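Local coordinates for protein putative sulfatase yidJ (Bacteroides fragilis, PDB 2QZU) that probably hydrolyses aryl sulfate esters, as a putative metal-binding, probably calcium-binding, member of the sulfatase family, at residues A[256-260]-A[444-448]; A[268-272]-A[318-324]. All blocks are in the same frame, centred on the assembly; numbering follows the deposited sequence.

Interaction 1 of 2, residues A[256-260]-A[444-448]; sequences KGRPD and PHEMN
His-445 lays its imidazole against residues 257-260, in a loop-to-loop surface contact of this sulfatase-family protein that joins the loop between helices 251-254 and 267-299 to the loop between strand 431-439 and helix 455-471. Its CG stands anti to the carbonyl carbon (chi1 -57°), which carries the ring across to Arg-258, Pro-259 and Asp-260. CD of Pro-259 lies 3.5 Å from CD2 of His-445, and CD of Arg-258 meets CE1 of the same ring at the same distance. The guanidinium and imidazole planes are only 13° apart, but the approach is oblique.

Arg-258 points its CB away from His-445 and then folds back at chi2 and chi3, so that it grips Asp-260 side-on. Arg-258 NE reaches Asp-260 OD1 at 2.8 Å through that oxygen's syn lone pair, while NH2 of the same arginine gives OD2 a nearly straight bond (171° at the hydrogen). This salt bridge holds the carboxylate close to the imidazole, with the two planes nearly parallel.

Met-447, a selenomethionine bent at chi2 and chi3, curls over the Pro-259/Asp-260 peptide. Its CG packs on CG of Pro-259 and its SE on CA of Asp-260. The terminal CE of Met-447 comes within 3.1 Å of the Pro-259 carbonyl oxygen.

Interaction 2 of 2, residues A[268-272]-A[318-324]; sequences MGDYF and MGAHENA
Apolar packing dominates where Met-268, Tyr-271 and Phe-272 of the helix face the turns of 318-324. Selenomethionine Met-318 bends at chi3 and sets its CE over one face of the Phe-272 ring, 3.3 Å from CD1, in a Met-aromatic contact whose selenium lies oblique to the ring, 5.5 Å from its centroid. Tyr-271, with CG anti to the backbone N (chi1 -176°), turns its ring edge to the Met-318/Gly-319 peptide; its CE2 also packs 4.2 Å from CB of Ala-324. Met-268 reaches the same CB with its CE, and its CG lies 3.3 Å from OE1 of Glu-322.

Backbone proximity is greatest at Gly-319, whose CA makes a C-H...O contact of 3.5 Å with the carbonyl oxygen of Met-268.

No direct hydrogen bond crosses the contact, but two waters bridge it. One accepts from Met-268 N and donates to OE1 of Glu-322 at 2.8 Å; the other links Tyr-271 OH to the carbonyl oxygen of Ala-324.

Lys-219 and Gln-220 of the second subunit pack against Met-268, Tyr-271 and Ala-324. The contact thus seats the loop between strand 306-311 and helix 331-334 on the start of helix 267-299, where Met-318 also touches Asn-275 and Ile-276.

Interaction 2 is nested along the chain within the loop closed by interaction 1, and their centres lie 13 Å apart. His-321 joins them: its backbone N is 2.7 Å from the carbonyl oxygen of Asp-260, a probable hydrogen bond, and its side chain packs against Asp-260 and Met-447. The loop 318-324 therefore touches both segments of interaction 1 as well as helix 267-299. Both contacts are peripheral, with centres 24 Å (interaction 1) and 21 Å (interaction 2) from the chain centre, and neither includes Ser-76, the predicted formylglycine (3-oxoalanine) position, which is unmodified here. Interaction 2 alone borders the second subunit.

Interaction 1 of 2, residues A[256-260]-A[444-448]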
loop_
_atom_site.group_PDB
_atom_site.type_symbol
_atom_site.label_atom_id
_atom_site.label_comp_id
_atom_site.label_asym_id
_atom_site.label_seq_id
_atom_site.Cartn_x
_atom_site.Cartn_y
_atom_site.Cartn_z
ATOM N N LYS A 256 7.126 16.690 -20.702
ATOM C CA LYS A 256 7.569 17.709 -21.647
ATOM C C LYS A 256 6.606 18.893 -21.730
ATOM O O LYS A 256 5.424 18.727 -22.032
ATOM C CB LYS A 256 7.730 17.085 -23.038
ATOM C CG LYS A 256 8.319 18.022 -24.074
ATOM C CD LYS A 256 9.769 18.335 -23.751
ATOM C CE LYS A 256 10.377 19.270 -24.780
ATOM N NZ LYS A 256 11.825 19.482 -24.515
ATOM N N GLY A 257 7.121 20.091 -21.466
ATOM C CA GLY A 257 6.294 21.285 -21.525
ATOM C C GLY A 257 5.318 21.398 -20.368
ATOM O O GLY A 257 4.310 22.099 -20.462
ATOM N N ARG A 258 5.615 20.705 -19.274
ATOM C CA ARG A 258 4.760 20.734 -18.092
ATOM C C ARG A 258 5.532 21.301 -16.907
ATOM O O ARG A 258 6.024 20.554 -16.063
ATOM C CB ARG A 258 4.261 19.320 -17.755
ATOM C CG ARG A 258 3.211 18.760 -18.717
ATOM C CD ARG A 258 1.896 19.525 -18.622
ATOM N NE ARG A 258 1.314 19.443 -17.283
ATOM C CZ ARG A 258 0.641 18.397 -16.811
ATOM N NH1 ARG A 258 0.442 17.321 -17.566
ATOM N NH2 ARG A 258 0.181 18.418 -15.568
ATOM N N PRO A 259 5.647 22.635 -16.828
ATOM C CA PRO A 259 6.377 23.252 -15.717
ATOM C C PRO A 259 5.736 22.988 -14.355
ATOM O O PRO A 259 6.374 23.170 -13.320
ATOM C CB PRO A 259 6.389 24.733 -16.091
ATOM C CG PRO A 259 5.111 24.898 -16.865
ATOM C CD PRO A 259 5.098 23.663 -17.733
ATOM N N ASP A 260 4.478 22.554 -14.357
ATOM C CA ASP A 260 3.782 22.267 -13.103
ATOM C C ASP A 260 4.178 20.913 -12.512
ATOM O O ASP A 260 3.873 20.624 -11.357
ATOM C CB ASP A 260 2.258 22.341 -13.303
ATOM C CG ASP A 260 1.759 21.404 -14.384
ATOM O OD1 ASP A 260 2.416 21.299 -15.439
ATOM O OD2 ASP A 260 0.693 20.781 -14.186
ATOM N N PRO A 444 -1.196 28.706 -18.846
ATOM C CA PRO A 444 -2.064 27.525 -18.763
ATOM C C PRO A 444 -1.765 26.543 -17.633
ATOM O O PRO A 444 -2.669 25.867 -17.140
ATOM C CB PRO A 444 -1.916 26.893 -20.149
ATOM C CG PRO A 444 -0.512 27.267 -20.537
ATOM C CD PRO A 444 -0.439 28.712 -20.111
ATOM N N HIS A 445 -0.506 26.460 -17.218
ATOM C CA HIS A 445 -0.138 25.536 -16.152
ATOM C C HIS A 445 -0.158 26.200 -14.781
ATOM O O HIS A 445 0.353 25.654 -13.802
ATOM C CB HIS A 445 1.230 24.930 -16.452
ATOM C CG HIS A 445 1.286 24.228 -17.773
ATOM N ND1 HIS A 445 0.523 23.115 -18.054
ATOM C CD2 HIS A 445 1.958 24.522 -18.912
ATOM C CE1 HIS A 445 0.719 22.755 -19.310
ATOM N NE2 HIS A 445 1.583 23.591 -19.853
ATOM N N GLU A 446 -0.758 27.386 -14.734
ATOM C CA GLU A 446 -0.918 28.155 -13.504
ATOM C C GLU A 446 0.304 28.190 -12.594
ATOM O O GLU A 446 0.287 27.662 -11.478
ATOM C CB GLU A 446 -2.135 27.615 -12.754
ATOM C CG GLU A 446 -3.394 27.643 -13.613
ATOM C CD GLU A 446 -4.587 26.973 -12.957
ATOM O OE1 GLU A 446 -5.670 27.592 -12.928
ATOM O OE2 GLU A 446 -4.445 25.827 -12.484
HETATM N N MSE A 447 1.356 28.843 -13.074
HETATM C CA MSE A 447 2.606 28.961 -12.334
HETATM C C MSE A 447 2.821 30.367 -11.776
HETATM O O MSE A 447 3.648 30.563 -10.888
HETATM C CB MSE A 447 3.788 28.630 -13.249
HETATM C CG MSE A 447 3.703 27.286 -13.942
HETATM SE SE MSE A 447 3.713 25.817 -12.694
HETATM C CE MSE A 447 5.563 25.922 -12.118
ATOM N N ASN A 448 2.078 31.341 -12.293
ATOM C CA ASN A 448 2.241 32.730 -11.864
ATOM C C ASN A 448 1.004 33.334 -11.221
ATOM O O ASN A 448 0.023 33.616 -11.909
ATOM C CB ASN A 448 2.622 33.597 -13.069
ATOM C CG ASN A 448 3.176 34.956 -12.670
ATOM O OD1 ASN A 448 3.375 35.826 -13.521
ATOM N ND2 ASN A 448 3.437 35.141 -11.382
#

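Interaction 2 of 2, residues A[268-272]-A[318-324]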
loop_
_atom_site.group_PDB
_atom_site.type_symbol
_atom_site.label_atom_id
_atom_site.label_comp_id
_atom_site.label_asym_id
_atom_site.label_seq_id
_atom_site.Cartn_x
_atom_site.Cartn_y
_atom_site.Cartn_z
HETATM N N MSE A 268 7.808 15.032 -5.210
HETATM C CA MSE A 268 6.604 15.092 -6.029
HETATM C C MSE A 268 6.834 14.778 -7.503
HETATM O O MSE A 268 5.932 14.292 -8.182
HETATM C CB MSE A 268 5.941 16.461 -5.873
HETATM C CG MSE A 268 5.363 16.707 -4.483
HETATM SE SE MSE A 268 3.972 15.440 -3.979
HETATM C CE MSE A 268 3.764 15.934 -2.115
ATOM N N GLY A 269 8.033 15.059 -8.002
ATOM C CA GLY A 269 8.324 14.757 -9.391
ATOM C C GLY A 269 8.392 13.250 -9.585
ATOM O O GLY A 269 7.918 12.714 -10.591
ATOM N N ASP A 270 8.983 12.554 -8.618
ATOM C CA ASP A 270 9.086 11.103 -8.706
ATOM C C ASP A 270 7.729 10.463 -8.465
ATOM O O ASP A 270 7.420 9.420 -9.037
ATOM C CB ASP A 270 10.104 10.560 -7.699
ATOM C CG ASP A 270 11.528 10.913 -8.069
ATOM O OD1 ASP A 270 11.798 11.096 -9.277
ATOM O OD2 ASP A 270 12.378 10.995 -7.156
ATOM N N TYR A 271 6.919 11.093 -7.621
ATOM C CA TYR A 271 5.589 10.575 -7.332
ATOM C C TYR A 271 4.768 10.530 -8.622
ATOM O O TYR A 271 4.074 9.549 -8.896
ATOM C CB TYR A 271 4.882 11.454 -6.298
ATOM C CG TYR A 271 3.529 10.912 -5.873
ATOM C CD1 TYR A 271 3.426 9.714 -5.160
ATOM C CD2 TYR A 271 2.351 11.579 -6.212
ATOM C CE1 TYR A 271 2.183 9.195 -4.797
ATOM C CE2 TYR A 271 1.105 11.070 -5.855
ATOM C CZ TYR A 271 1.026 9.880 -5.149
ATOM O OH TYR A 271 -0.208 9.375 -4.803
ATOM N N PHE A 272 4.846 11.595 -9.417
ATOM C CA PHE A 272 4.100 11.639 -10.668
ATOM C C PHE A 272 4.583 10.540 -11.603
ATOM O O PHE A 272 3.792 9.748 -12.119
ATOM C CB PHE A 272 4.276 12.992 -11.362
ATOM C CG PHE A 272 3.574 13.081 -12.686
ATOM C CD1 PHE A 272 2.217 13.383 -12.750
ATOM C CD2 PHE A 272 4.260 12.818 -13.869
ATOM C CE1 PHE A 272 1.551 13.418 -13.976
ATOM C CE2 PHE A 272 3.605 12.849 -15.098
ATOM C CZ PHE A 272 2.249 13.151 -15.151
HETATM N N MSE A 318 -1.429 14.507 -8.348
HETATM C CA MSE A 318 -0.439 13.435 -8.451
HETATM C C MSE A 318 0.999 13.958 -8.555
HETATM O O MSE A 318 1.815 13.433 -9.320
HETATM C CB MSE A 318 -0.769 12.552 -9.667
HETATM C CG MSE A 318 -0.181 11.144 -9.617
HETATM SE SE MSE A 318 -0.688 10.048 -11.159
HETATM C CE MSE A 318 0.788 10.473 -12.312
ATOM N N GLY A 319 1.308 14.994 -7.782
ATOM C CA GLY A 319 2.649 15.554 -7.813
ATOM C C GLY A 319 2.716 16.922 -8.468
ATOM O O GLY A 319 3.584 17.730 -8.142
ATOM N N ALA A 320 1.808 17.184 -9.403
ATOM C CA ALA A 320 1.787 18.473 -10.078
ATOM C C ALA A 320 1.526 19.558 -9.039
ATOM O O ALA A 320 0.714 19.374 -8.126
ATOM C CB ALA A 320 0.702 18.492 -11.149
ATOM N N HIS A 321 2.223 20.683 -9.188
ATOM C CA HIS A 321 2.105 21.811 -8.267
ATOM C C HIS A 321 2.481 21.421 -6.838
ATOM O O HIS A 321 2.040 22.045 -5.874
ATOM C CB HIS A 321 0.685 22.393 -8.318
ATOM C CG HIS A 321 0.387 23.135 -9.584
ATOM N ND1 HIS A 321 1.017 24.314 -9.918
ATOM C CD2 HIS A 321 -0.439 22.844 -10.618
ATOM C CE1 HIS A 321 0.597 24.717 -11.105
ATOM N NE2 HIS A 321 -0.287 23.841 -11.551
ATOM N N GLU A 322 3.320 20.393 -6.719
ATOM C CA GLU A 322 3.784 19.899 -5.426
ATOM C C GLU A 322 2.645 19.359 -4.558
ATOM O O GLU A 322 2.781 19.265 -3.338
ATOM C CB GLU A 322 4.519 21.006 -4.660
ATOM C CG GLU A 322 5.709 21.623 -5.384
ATOM C CD GLU A 322 6.845 20.645 -5.627
ATOM O OE1 GLU A 322 6.868 19.574 -4.984
ATOM O OE2 GLU A 322 7.726 20.956 -6.456
ATOM N N ASN A 323 1.526 19.011 -5.193
ATOM C CA ASN A 323 0.365 18.466 -4.493
ATOM C C ASN A 323 0.161 17.007 -4.882
ATOM O O ASN A 323 0.122 16.672 -6.073
ATOM C CB ASN A 323 -0.907 19.245 -4.848
ATOM C CG ASN A 323 -1.005 20.569 -4.124
ATOM O OD1 ASN A 323 -0.226 21.492 -4.375
ATOM N ND2 ASN A 323 -1.967 20.670 -3.214
ATOM N N ALA A 324 0.025 16.142 -3.888
ATOM C CA ALA A 324 -0.183 14.737 -4.165
ATOM C C ALA A 324 -1.634 14.401 -4.484
ATOM O O ALA A 324 -1.909 13.561 -5.345
ATOM C CB ALA A 324 0.226 13.905 -2.911
HETATM O O HOH W 1 8.787 17.667 -4.384
HETATM O O HOH W 2 -2.487 10.742 -5.904
#